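Local coordinates for anopheles gambiae adenosine kinase (Anopheles gambiae, PDB 3LOO), which phosphorylates adenosine to AMP as an adenosine kinase of the pfkB carbohydrate kinase family, at residues 32-37 with 109-114; 81-86 with 100-105; 114-119 with 126-131. One frame throughout, in Å; residues are numbered along the deposited sequence.

Interaction 1 (32-37 with 109-114); sequences PLLDIS and DEYARI. With B4P (bis(adenosine)-5'-tetraphosphate), chain D.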
loop_
_atom_site.group_PDB
_atom_site.type_symbol
_atom_site.label_atom_id
_atom_site.label_comp_id
_atom_site.label_asym_id
_atom_site.label_seq_id
_atom_site.Cartn_x
_atom_site.Cartn_y
_atom_site.Cartn_z
ATOM N N PRO A 32 -8.116 3.875 4.665
ATOM C CA PRO A 32 -7.415 4.772 5.585
ATOM C C PRO A 32 -7.633 4.289 7.014
ATOM O O PRO A 32 -8.765 4.199 7.473
ATOM C CB PRO A 32 -8.085 6.139 5.344
ATOM C CG PRO A 32 -9.439 5.807 4.763
ATOM C CD PRO A 32 -9.454 4.358 4.290
ATOM N N LEU A 33 -6.528 4.045 7.719
ATOM C CA LEU A 33 -6.559 3.414 8.998
ATOM C C LEU A 33 -5.629 4.187 9.929
ATOM O O LEU A 33 -4.580 4.680 9.487
ATOM C CB LEU A 33 -6.012 1.982 8.846
ATOM C CG LEU A 33 -6.813 0.689 8.627
ATOM C CD1 LEU A 33 -8.158 0.821 7.993
ATOM C CD2 LEU A 33 -5.946 -0.446 8.038
ATOM N N LEU A 34 -6.009 4.265 11.206
ATOM C CA LEU A 34 -5.139 4.817 12.232
ATOM C C LEU A 34 -4.397 3.637 12.841
ATOM O O LEU A 34 -5.032 2.693 13.341
ATOM C CB LEU A 34 -5.966 5.541 13.309
ATOM C CG LEU A 34 -5.176 6.220 14.471
ATOM C CD1 LEU A 34 -4.177 7.325 13.989
ATOM C CD2 LEU A 34 -6.123 6.810 15.545
ATOM N N ASP A 35 -3.061 3.692 12.822
ATOM C CA ASP A 35 -2.270 2.650 13.432
ATOM C C ASP A 35 -2.215 2.878 14.939
ATOM O O ASP A 35 -2.026 4.023 15.408
ATOM C CB ASP A 35 -0.844 2.608 12.849
ATOM C CG ASP A 35 -0.794 2.097 11.387
ATOM O OD1 ASP A 35 -1.812 1.569 10.861
ATOM O OD2 ASP A 35 0.304 2.199 10.777
ATOM N N ILE A 36 -2.356 1.771 15.678
ATOM C CA ILE A 36 -2.190 1.765 17.121
ATOM C C ILE A 36 -1.004 0.853 17.424
ATOM O O ILE A 36 -1.079 -0.370 17.334
ATOM C CB ILE A 36 -3.491 1.313 17.834
ATOM C CG1 ILE A 36 -4.655 2.181 17.403
ATOM C CG2 ILE A 36 -3.344 1.351 19.347
ATOM C CD1 ILE A 36 -5.986 1.669 17.870
ATOM N N SER A 37 0.098 1.476 17.794
ATOM C CA SER A 37 1.380 0.822 17.777
ATOM C C SER A 37 1.941 0.660 19.173
ATOM O O SER A 37 1.986 1.618 19.903
ATOM C CB SER A 37 2.343 1.672 16.957
ATOM O OG SER A 37 3.536 0.937 16.736
ATOM N N ASP A 109 -15.491 10.903 13.131
ATOM C CA ASP A 109 -15.042 10.703 14.496
ATOM C C ASP A 109 -13.702 11.335 14.691
ATOM O O ASP A 109 -13.185 11.929 13.754
ATOM C CB ASP A 109 -15.030 9.207 14.873
ATOM C CG ASP A 109 -14.213 8.347 13.920
ATOM O OD1 ASP A 109 -13.439 8.890 13.117
ATOM O OD2 ASP A 109 -14.329 7.111 13.992
ATOM N N GLU A 110 -13.140 11.245 15.890
ATOM C CA GLU A 110 -11.835 11.841 16.145
ATOM C C GLU A 110 -10.730 11.174 15.316
ATOM O O GLU A 110 -9.775 11.833 14.951
ATOM C CB GLU A 110 -11.393 11.677 17.597
ATOM C CG GLU A 110 -12.278 12.205 18.654
ATOM C CD GLU A 110 -11.629 12.022 20.006
ATOM O OE1 GLU A 110 -11.987 11.070 20.713
ATOM O OE2 GLU A 110 -10.694 12.794 20.312
ATOM N N TYR A 111 -10.835 9.857 15.113
ATOM C CA TYR A 111 -9.794 9.114 14.403
ATOM C C TYR A 111 -9.711 9.604 12.984
ATOM O O TYR A 111 -8.623 9.734 12.480
ATOM C CB TYR A 111 -10.050 7.587 14.421
ATOM C CG TYR A 111 -9.709 6.889 15.720
ATOM C CD1 TYR A 111 -9.101 7.568 16.785
ATOM C CD2 TYR A 111 -9.985 5.529 15.882
ATOM C CE1 TYR A 111 -8.764 6.902 17.969
ATOM C CE2 TYR A 111 -9.647 4.862 17.024
ATOM C CZ TYR A 111 -9.044 5.548 18.072
ATOM O OH TYR A 111 -8.744 4.852 19.221
ATOM N N ALA A 112 -10.864 9.863 12.339
ATOM C CA ALA A 112 -10.854 10.383 10.981
ATOM C C ALA A 112 -10.155 11.756 10.888
ATOM O O ALA A 112 -9.480 12.007 9.891
ATOM C CB ALA A 112 -12.262 10.456 10.380
ATOM N N ARG A 113 -10.295 12.625 11.904
ATOM C CA ARG A 113 -9.614 13.964 11.842
ATOM C C ARG A 113 -8.122 13.851 12.003
ATOM O O ARG A 113 -7.401 14.642 11.413
ATOM C CB ARG A 113 -10.074 14.980 12.901
ATOM C CG ARG A 113 -11.357 14.704 13.557
ATOM C CD ARG A 113 -11.708 15.780 14.603
ATOM N NE ARG A 113 -11.998 17.027 13.931
ATOM C CZ ARG A 113 -13.212 17.366 13.536
ATOM N NH1 ARG A 113 -13.416 18.519 12.908
ATOM N NH2 ARG A 113 -14.207 16.547 13.777
ATOM N N ILE A 114 -7.643 12.909 12.829
ATOM C CA ILE A 114 -6.203 12.661 12.879
ATOM C C ILE A 114 -5.667 12.278 11.482
ATOM O O ILE A 114 -4.624 12.804 11.043
ATOM C CB ILE A 114 -5.817 11.558 13.927
ATOM C CG1 ILE A 114 -6.072 12.037 15.375
ATOM C CG2 ILE A 114 -4.354 11.145 13.759
ATOM C CD1 ILE A 114 -6.431 10.893 16.345
HETATM P PA B4P D . 4.523 -2.866 7.439
HETATM O O1A B4P D . 5.264 -2.021 8.464
HETATM O O2A B4P D . 4.082 -4.265 7.866
HETATM O O3A B4P D . 5.579 -3.135 6.260
HETATM P PB B4P D . 5.277 -2.701 4.756
HETATM O O1B B4P D . 5.280 -1.178 4.603
HETATM O O2B B4P D . 4.165 -3.519 4.122
HETATM O O3B B4P D . 6.803 -3.280 4.439
HETATM P PG B4P D . 7.221 -4.471 3.438
HETATM O O1G B4P D . 7.343 -5.782 4.138
HETATM O O2G B4P D . 6.227 -4.442 2.294
HETATM O O3G B4P D . 8.648 -4.022 2.869
HETATM P PD B4P D . 10.125 -4.616 3.126
HETATM O O1D B4P D . 10.222 -5.009 4.554
HETATM O O2D B4P D . 10.547 -5.571 2.045
HETATM O O5E B4P D . 3.283 -2.030 6.804
HETATM C C5E B4P D . 2.578 -1.319 7.797
HETATM C C4E B4P D . 1.310 -0.673 7.319
HETATM O O4E B4P D . 0.377 -1.607 6.775
HETATM C C3E B4P D . 0.609 -0.096 8.518
HETATM O O3E B4P D . 0.835 1.325 8.431
HETATM C C2E B4P D . -0.866 -0.419 8.307
HETATM O O2E B4P D . -1.755 0.699 8.420
HETATM C C1E B4P D . -0.906 -1.055 6.905
HETATM N N9A B4P D . -1.927 -2.118 6.868
HETATM C C8A B4P D . -1.941 -3.304 7.544
HETATM N N7A B4P D . -3.088 -3.966 7.211
HETATM C C5A B4P D . -3.816 -3.190 6.354
HETATM C C6A B4P D . -5.040 -3.329 5.678
HETATM N N6A B4P D . -5.855 -4.419 5.826
HETATM N N1A B4P D . -5.467 -2.318 4.882
HETATM C C2A B4P D . -4.712 -1.207 4.688
HETATM N N3A B4P D . -3.532 -1.058 5.312
HETATM C C4A B4P D . -3.064 -2.032 6.135
HETATM O O5F B4P D . 10.948 -3.248 2.975
HETATM C C5F B4P D . 10.718 -2.344 1.900
HETATM C C4F B4P D . 11.961 -1.462 1.804
HETATM O O4F B4P D . 12.344 -0.930 3.086
HETATM C C3F B4P D . 13.177 -2.275 1.397
HETATM O O3F B4P D . 13.165 -2.479 -0.010
HETATM C C2F B4P D . 14.321 -1.407 1.882
HETATM O O2F B4P D . 14.604 -0.364 0.928
HETATM C C1F B4P D . 13.769 -0.827 3.198
HETATM N N9B B4P D . 14.225 -1.724 4.307
HETATM C C8B B4P D . 13.479 -2.664 4.923
HETATM N N7B B4P D . 14.199 -3.309 5.873
HETATM C C5B B4P D . 15.444 -2.790 5.887
HETATM C C6B B4P D . 16.614 -3.032 6.603
HETATM N N6B B4P D . 16.615 -3.995 7.559
HETATM N N1B B4P D . 17.733 -2.285 6.350
HETATM C C2B B4P D . 17.734 -1.319 5.397
HETATM N N3B B4P D . 16.623 -1.047 4.656
HETATM C C4B B4P D . 15.462 -1.748 4.849
#
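D35 OD2, on the strand whose next-door L34 reaches over Y111, is gripped twice: it accepts the ribose hydroxyl O3E of B4P at 2.6 Å and also the amide ND2 of N313. Its partner oxygen OD1 takes O2E, likewise at 2.6 Å, so the carboxylate clasps the 2',3'-diol. L34 sits on the other side of the strand. Its CG stands anti to the backbone N (chi1 -179°), which extends the side chain toward the helix and puts CD2 3.3 Å from CD1 of Y111. This methyl lies over one face of the ring, offset toward the rim, in a CH-pi contact 3.6 Å from the centroid. The other methyl, CD1, goes to I114 CG2 at 3.8 Å. Strand 33-37 and helix 110-114 run nearly perpendicular, at 95°. At the start of the helix D109 is the N-cap, with OD1 taking A112 N at 2.9 Å, while Y111 OH bonds to Y77 OH, whose ring meets Y111 edge-to-face. No hydrogen bond joins the two segments; methyls on a ring face and an isoleucine make the contact. The strand therefore splits its chemistry: polar D35 serves the nucleoside, and L34 packs the pfkB-family lid sheet against helix 110-122.

Interaction 2 (81-86 with 100-105); sequences GSVQNS and AIFFGC. With B4P (bis(adenosine)-5'-tetraphosphate), chain D.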
loop_
_atom_site.group_PDB
_atom_site.type_symbol
_atom_site.label_atom_id
_atom_site.label_comp_id
_atom_site.label_asym_id
_atom_site.label_seq_id
_atom_site.Cartn_x
_atom_site.Cartn_y
_atom_site.Cartn_z
ATOM N N GLY A 81 -2.621 2.934 7.030
ATOM C CA GLY A 81 -3.196 2.493 5.767
ATOM C C GLY A 81 -2.107 2.541 4.686
ATOM O O GLY A 81 -1.400 3.557 4.507
ATOM N N SER A 82 -1.936 1.417 4.012
ATOM C CA SER A 82 -0.855 1.239 3.041
ATOM C C SER A 82 -0.803 2.342 1.944
ATOM O O SER A 82 0.196 3.024 1.804
ATOM C CB SER A 82 -0.996 -0.135 2.387
ATOM O OG SER A 82 0.071 -0.355 1.487
ATOM N N VAL A 83 -1.872 2.484 1.174
ATOM C CA VAL A 83 -1.901 3.413 0.049
ATOM C C VAL A 83 -1.823 4.855 0.568
ATOM O O VAL A 83 -1.117 5.681 -0.001
ATOM C CB VAL A 83 -3.217 3.240 -0.824
ATOM C CG1 VAL A 83 -3.297 4.353 -1.916
ATOM C CG2 VAL A 83 -3.256 1.861 -1.441
ATOM N N GLN A 84 -2.545 5.153 1.653
ATOM C CA GLN A 84 -2.414 6.450 2.301
ATOM C C GLN A 84 -0.970 6.814 2.666
ATOM O O GLN A 84 -0.520 7.935 2.356
ATOM C CB GLN A 84 -3.341 6.579 3.518
ATOM C CG GLN A 84 -3.509 8.048 3.921
ATOM C CD GLN A 84 -4.695 8.293 4.851
ATOM O OE1 GLN A 84 -5.430 9.249 4.651
ATOM N NE2 GLN A 84 -4.843 7.466 5.910
ATOM N N ASN A 85 -0.261 5.884 3.310
ATOM C CA ASN A 85 1.145 6.057 3.655
ATOM C C ASN A 85 1.988 6.377 2.408
ATOM O O ASN A 85 2.823 7.270 2.435
ATOM C CB ASN A 85 1.762 4.761 4.212
ATOM C CG ASN A 85 1.373 4.449 5.658
ATOM O OD1 ASN A 85 0.932 5.309 6.420
ATOM N ND2 ASN A 85 1.518 3.167 6.021
ATOM N N SER A 86 1.790 5.591 1.343
ATOM C CA SER A 86 2.556 5.758 0.116
ATOM C C SER A 86 2.319 7.146 -0.517
ATOM O O SER A 86 3.259 7.818 -0.940
ATOM C CB SER A 86 2.229 4.621 -0.864
ATOM O OG SER A 86 2.828 3.387 -0.449
ATOM N N ALA A 100 -1.311 14.277 -5.592
ATOM C CA ALA A 100 -1.965 12.967 -5.385
ATOM C C ALA A 100 -3.319 13.107 -4.697
ATOM O O ALA A 100 -3.490 13.938 -3.778
ATOM C CB ALA A 100 -1.047 12.002 -4.609
ATOM N N ILE A 101 -4.287 12.326 -5.179
ATOM C CA ILE A 101 -5.621 12.260 -4.615
ATOM C C ILE A 101 -5.835 10.872 -3.941
ATOM O O ILE A 101 -5.495 9.853 -4.542
ATOM C CB ILE A 101 -6.681 12.423 -5.716
ATOM C CG1 ILE A 101 -6.583 13.838 -6.352
ATOM C CG2 ILE A 101 -8.076 12.232 -5.135
ATOM C CD1 ILE A 101 -7.330 13.900 -7.667
ATOM N N PHE A 102 -6.357 10.857 -2.712
ATOM C CA PHE A 102 -6.655 9.600 -2.013
ATOM C C PHE A 102 -8.170 9.367 -1.877
ATOM O O PHE A 102 -8.891 10.241 -1.391
ATOM C CB PHE A 102 -5.953 9.532 -0.624
ATOM C CG PHE A 102 -6.273 8.233 0.156
ATOM C CD1 PHE A 102 -5.651 7.043 -0.176
ATOM C CD2 PHE A 102 -7.196 8.227 1.157
ATOM C CE1 PHE A 102 -5.954 5.836 0.485
ATOM C CE2 PHE A 102 -7.520 7.005 1.846
ATOM C CZ PHE A 102 -6.884 5.816 1.495
ATOM N N PHE A 103 -8.639 8.182 -2.288
ATOM C CA PHE A 103 -10.022 7.758 -2.044
ATOM C C PHE A 103 -10.045 6.572 -1.071
ATOM O O PHE A 103 -9.331 5.575 -1.280
ATOM C CB PHE A 103 -10.746 7.297 -3.315
ATOM C CG PHE A 103 -10.986 8.376 -4.345
ATOM C CD1 PHE A 103 -11.793 9.484 -4.053
ATOM C CD2 PHE A 103 -10.482 8.227 -5.631
ATOM C CE1 PHE A 103 -12.053 10.460 -5.012
ATOM C CE2 PHE A 103 -10.742 9.203 -6.622
ATOM C CZ PHE A 103 -11.539 10.322 -6.290
ATOM N N GLY A 104 -10.881 6.683 -0.046
ATOM C CA GLY A 104 -11.178 5.573 0.867
ATOM C C GLY A 104 -12.233 6.082 1.835
ATOM O O GLY A 104 -12.618 7.264 1.767
ATOM N N CYS A 105 -12.707 5.200 2.718
ATOM C CA CYS A 105 -13.799 5.531 3.645
ATOM C C CYS A 105 -13.397 5.551 5.117
ATOM O O CYS A 105 -12.736 4.613 5.631
ATOM C CB CYS A 105 -14.989 4.579 3.424
ATOM S SG CYS A 105 -16.548 5.103 4.277
HETATM P PA B4P D . 4.523 -2.866 7.439
HETATM O O1A B4P D . 5.264 -2.021 8.464
HETATM O O2A B4P D . 4.082 -4.265 7.866
HETATM O O3A B4P D . 5.579 -3.135 6.260
HETATM P PB B4P D . 5.277 -2.701 4.756
HETATM O O1B B4P D . 5.280 -1.178 4.603
HETATM O O2B B4P D . 4.165 -3.519 4.122
HETATM O O3B B4P D . 6.803 -3.280 4.439
HETATM P PG B4P D . 7.221 -4.471 3.438
HETATM O O1G B4P D . 7.343 -5.782 4.138
HETATM O O2G B4P D . 6.227 -4.442 2.294
HETATM O O3G B4P D . 8.648 -4.022 2.869
HETATM P PD B4P D . 10.125 -4.616 3.126
HETATM O O1D B4P D . 10.222 -5.009 4.554
HETATM O O2D B4P D . 10.547 -5.571 2.045
HETATM O O5E B4P D . 3.283 -2.030 6.804
HETATM C C5E B4P D . 2.578 -1.319 7.797
HETATM C C4E B4P D . 1.310 -0.673 7.319
HETATM O O4E B4P D . 0.377 -1.607 6.775
HETATM C C3E B4P D . 0.609 -0.096 8.518
HETATM O O3E B4P D . 0.835 1.325 8.431
HETATM C C2E B4P D . -0.866 -0.419 8.307
HETATM O O2E B4P D . -1.755 0.699 8.420
HETATM C C1E B4P D . -0.906 -1.055 6.905
HETATM N N9A B4P D . -1.927 -2.118 6.868
HETATM C C8A B4P D . -1.941 -3.304 7.544
HETATM N N7A B4P D . -3.088 -3.966 7.211
HETATM C C5A B4P D . -3.816 -3.190 6.354
HETATM C C6A B4P D . -5.040 -3.329 5.678
HETATM N N6A B4P D . -5.855 -4.419 5.826
HETATM N N1A B4P D . -5.467 -2.318 4.882
HETATM C C2A B4P D . -4.712 -1.207 4.688
HETATM N N3A B4P D . -3.532 -1.058 5.312
HETATM C C4A B4P D . -3.064 -2.032 6.135
HETATM O O5F B4P D . 10.948 -3.248 2.975
HETATM C C5F B4P D . 10.718 -2.344 1.900
HETATM C C4F B4P D . 11.961 -1.462 1.804
HETATM O O4F B4P D . 12.344 -0.930 3.086
HETATM C C3F B4P D . 13.177 -2.275 1.397
HETATM O O3F B4P D . 13.165 -2.479 -0.010
HETATM C C2F B4P D . 14.321 -1.407 1.882
HETATM O O2F B4P D . 14.604 -0.364 0.928
HETATM C C1F B4P D . 13.769 -0.827 3.198
HETATM N N9B B4P D . 14.225 -1.724 4.307
HETATM C C8B B4P D . 13.479 -2.664 4.923
HETATM N N7B B4P D . 14.199 -3.309 5.873
HETATM C C5B B4P D . 15.444 -2.790 5.887
HETATM C C6B B4P D . 16.614 -3.032 6.603
HETATM N N6B B4P D . 16.615 -3.995 7.559
HETATM N N1B B4P D . 17.733 -2.285 6.350
HETATM C C2B B4P D . 17.734 -1.319 5.397
HETATM N N3B B4P D . 16.623 -1.047 4.656
HETATM C C4B B4P D . 15.462 -1.748 4.849
#
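Both F102 and Q84 carry CG anti to the backbone N, at chi1 179° and -163°, and the two side chains meet at about a right angle. F102 thereby projects its ring from strand 100-105 against the first turn of helix 82-86, while the extended Q84 chain runs across one ring face. Q84 CB makes the CH-pi contact, 4.2 Å from the F102 centroid and displaced toward the rim. Farther out the amide lies 25° from the ring plane, with OE1 4.0 Å from F102 CD2. V83 comes in differently, at the ring edge: its CG1 is 3.9 Å from F102 CE1.

The Q84 amide finds its polar partners beyond the segments: NE2 is held securely by the carbonyl of G80, and OE1 has a probable hydrogen bond, modelled rather short, with the hydroxyl of Y128. Together they should limit the rotation of a polar group buried against an aromatic ring.

G81, S82 and N85 of this turn meet the nucleotide. G81, the N-cap residue, gives its N to B4P O2E at 2.8 Å; S82 N reaches the adenine N3A at 3.2 Å; and N85 ND2 bonds O3E at 3.1 Å, while D317 takes bonds from N85 ND2, S82 OG and S86 OG. The chemistry is divided by side: main-chain amides at the helix start and the N85 amide read the ribose and base, and V83 and Q84 seat the same turn on the core sheet through F102.

Interaction 3 (114-119 with 126-131); sequences ILEERA and VQYQRS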
loop_
_atom_site.group_PDB
_atom_site.type_symbol
_atom_site.label_atom_id
_atom_site.label_comp_id
_atom_site.label_asym_id
_atom_site.label_seq_id
_atom_site.Cartn_x
_atom_site.Cartn_y
_atom_site.Cartn_z
ATOM N N ILE A 114 -7.643 12.909 12.829
ATOM C CA ILE A 114 -6.203 12.661 12.879
ATOM C C ILE A 114 -5.667 12.278 11.482
ATOM O O ILE A 114 -4.624 12.804 11.043
ATOM C CB ILE A 114 -5.817 11.558 13.927
ATOM C CG1 ILE A 114 -6.072 12.037 15.375
ATOM C CG2 ILE A 114 -4.354 11.145 13.759
ATOM C CD1 ILE A 114 -6.431 10.893 16.345
ATOM N N LEU A 115 -6.377 11.370 10.787
ATOM C CA LEU A 115 -5.960 10.909 9.436
ATOM C C LEU A 115 -6.039 12.072 8.421
ATOM O O LEU A 115 -5.101 12.351 7.705
ATOM C CB LEU A 115 -6.845 9.746 8.964
ATOM C CG LEU A 115 -6.755 8.463 9.803
ATOM C CD1 LEU A 115 -7.494 7.337 9.076
ATOM C CD2 LEU A 115 -5.277 8.071 10.091
ATOM N N GLU A 116 -7.178 12.724 8.369
ATOM C CA GLU A 116 -7.380 13.889 7.511
ATOM C C GLU A 116 -6.297 14.950 7.643
ATOM O O GLU A 116 -5.704 15.393 6.661
ATOM C CB GLU A 116 -8.679 14.532 7.916
ATOM C CG GLU A 116 -9.832 14.161 7.083
ATOM C CD GLU A 116 -10.193 15.264 6.158
ATOM O OE1 GLU A 116 -11.221 15.153 5.438
ATOM O OE2 GLU A 116 -9.430 16.245 6.154
ATOM N N GLU A 117 -6.065 15.373 8.884
ATOM C CA GLU A 117 -5.106 16.424 9.138
ATOM C C GLU A 117 -3.709 16.018 8.758
ATOM O O GLU A 117 -3.048 16.793 8.085
ATOM C CB GLU A 117 -5.190 16.923 10.590
ATOM C CG GLU A 117 -6.525 17.634 10.796
ATOM C CD GLU A 117 -6.711 18.216 12.181
ATOM O OE1 GLU A 117 -6.162 17.654 13.156
ATOM O OE2 GLU A 117 -7.437 19.237 12.286
ATOM N N ARG A 118 -3.245 14.824 9.164
ATOM C CA ARG A 118 -1.895 14.377 8.764
ATOM C C ARG A 118 -1.734 14.247 7.241
ATOM O O ARG A 118 -0.738 14.691 6.664
ATOM C CB ARG A 118 -1.493 13.021 9.395
ATOM C CG ARG A 118 -1.536 12.982 10.915
ATOM C CD ARG A 118 -0.260 13.503 11.637
ATOM N NE ARG A 118 -0.585 13.716 13.062
ATOM C CZ ARG A 118 -0.661 12.764 14.005
ATOM N NH1 ARG A 118 -0.392 11.481 13.728
ATOM N NH2 ARG A 118 -1.006 13.099 15.245
ATOM N N ALA A 119 -2.685 13.604 6.577
ATOM C CA ALA A 119 -2.526 13.406 5.142
ATOM C C ALA A 119 -2.627 14.765 4.385
ATOM O O ALA A 119 -1.817 15.032 3.512
ATOM C CB ALA A 119 -3.511 12.368 4.610
ATOM N N VAL A 126 -7.185 14.598 0.105
ATOM C CA VAL A 126 -7.961 13.459 0.594
ATOM C C VAL A 126 -9.424 13.627 0.225
ATOM O O VAL A 126 -10.019 14.663 0.480
ATOM C CB VAL A 126 -7.849 13.204 2.125
ATOM C CG1 VAL A 126 -6.401 13.245 2.553
ATOM C CG2 VAL A 126 -8.647 14.191 2.866
ATOM N N GLN A 127 -9.969 12.597 -0.384
ATOM C CA GLN A 127 -11.364 12.622 -0.813
ATOM C C GLN A 127 -12.084 11.453 -0.162
ATOM O O GLN A 127 -12.463 10.478 -0.811
ATOM C CB GLN A 127 -11.413 12.619 -2.329
ATOM C CG GLN A 127 -10.829 13.907 -2.925
ATOM C CD GLN A 127 -11.724 15.128 -2.718
ATOM O OE1 GLN A 127 -11.234 16.240 -2.466
ATOM N NE2 GLN A 127 -13.036 14.938 -2.855
ATOM N N TYR A 128 -12.179 11.542 1.167
ATOM C CA TYR A 128 -12.773 10.471 1.984
ATOM C C TYR A 128 -14.288 10.399 1.786
ATOM O O TYR A 128 -14.972 11.419 1.860
ATOM C CB TYR A 128 -12.533 10.693 3.484
ATOM C CG TYR A 128 -11.113 10.575 4.023
ATOM C CD1 TYR A 128 -10.129 9.754 3.430
ATOM C CD2 TYR A 128 -10.760 11.292 5.160
ATOM C CE1 TYR A 128 -8.822 9.680 3.995
ATOM C CE2 TYR A 128 -9.485 11.196 5.732
ATOM C CZ TYR A 128 -8.522 10.398 5.148
ATOM O OH TYR A 128 -7.251 10.376 5.754
ATOM N N GLN A 129 -14.798 9.197 1.555
ATOM C CA GLN A 129 -16.197 8.891 1.812
ATOM C C GLN A 129 -16.382 8.820 3.348
ATOM O O GLN A 129 -15.446 8.520 4.087
ATOM C CB GLN A 129 -16.569 7.553 1.139
ATOM C CG GLN A 129 -18.041 7.146 1.214
ATOM C CD GLN A 129 -18.346 5.919 0.369
ATOM O OE1 GLN A 129 -17.451 5.215 -0.073
ATOM N NE2 GLN A 129 -19.621 5.654 0.150
ATOM N N ARG A 130 -17.583 9.132 3.818
ATOM C CA ARG A 130 -17.864 9.215 5.252
ATOM C C ARG A 130 -18.906 8.188 5.592
ATOM O O ARG A 130 -19.948 8.128 4.954
ATOM C CB ARG A 130 -18.402 10.600 5.656
ATOM C CG ARG A 130 -17.424 11.712 5.527
ATOM C CD ARG A 130 -16.384 11.473 6.520
ATOM N NE ARG A 130 -15.319 12.441 6.411
ATOM C CZ ARG A 130 -14.542 12.797 7.428
ATOM N NH1 ARG A 130 -14.750 12.293 8.670
ATOM N NH2 ARG A 130 -13.583 13.686 7.195
ATOM N N SER A 131 -18.616 7.367 6.588
ATOM C CA SER A 131 -19.617 6.461 7.152
ATOM C C SER A 131 -20.164 7.062 8.454
ATOM O O SER A 131 -19.400 7.377 9.386
ATOM C CB SER A 131 -18.986 5.105 7.438
ATOM O OG SER A 131 -19.964 4.188 7.893
HETATM O O HOH W 1 -12.018 14.130 2.634
#
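E116 OE1 faces both R130 and a bridging water. R130 NH2 approaches at 3.3 Å from OE1, a salt bridge whose hydrogen bond is weak because the N-H points off line, at 123°. The oxygen lies near the guanidinium plane, at its edge. R130 NH1 has a second, also weak, partner in the carbonyl of G107. The water is held three ways: it donates to E116 OE1 and, at 3.0 Å, to V126 O, and accepts from Y128 N. Those two backbone groups belong to the outermost strand of the core sheet, whose Q127 and Q129 pair with strand 100-107, so the water serves as a partner on the outer edge.

E116 CG, swung round by chi1 (-98°), lies 3.3 Å from Y128 CE2, and the bend at chi2 turns the carboxylate, 76° from the ring plane, toward R130. The ring's hydroxyl, 3.3 Å from L115 CB, points to Q84 OE1, the probable partner. A119 CB meets V126 CG1 at 3.7 Å. Helix 110-122 thus packs on the second strand of its beta-alpha-beta unit, with an apolar and aromatic interior and a solvent-side rim where one carboxylate oxygen is shared by a salt bridge and a water.

How the interactions relate
Interactions 1 and 2 share the ribose of B4P: O2E lies between D35 OD1 and G81 N, and O3E between D35 OD2 and N85 ND2, so lid strand and core helix hold the diol together. Their centres are 13 Å apart, and P32 CB fills the join, 3.6 Å from F102 CE2. Interaction 3 stands one layer back, with the side chain of L115 about 8 Å from the ligand and L115 CD2 3.5 Å from L33 O. Interactions 1 and 3 share I114 of helix 110-122. Interactions 2 and 3, centres 9 Å apart, are joined by the probable sheet bond F102 O to Q127 N (2.8 Å), and probably by the Q84-Y128 contact.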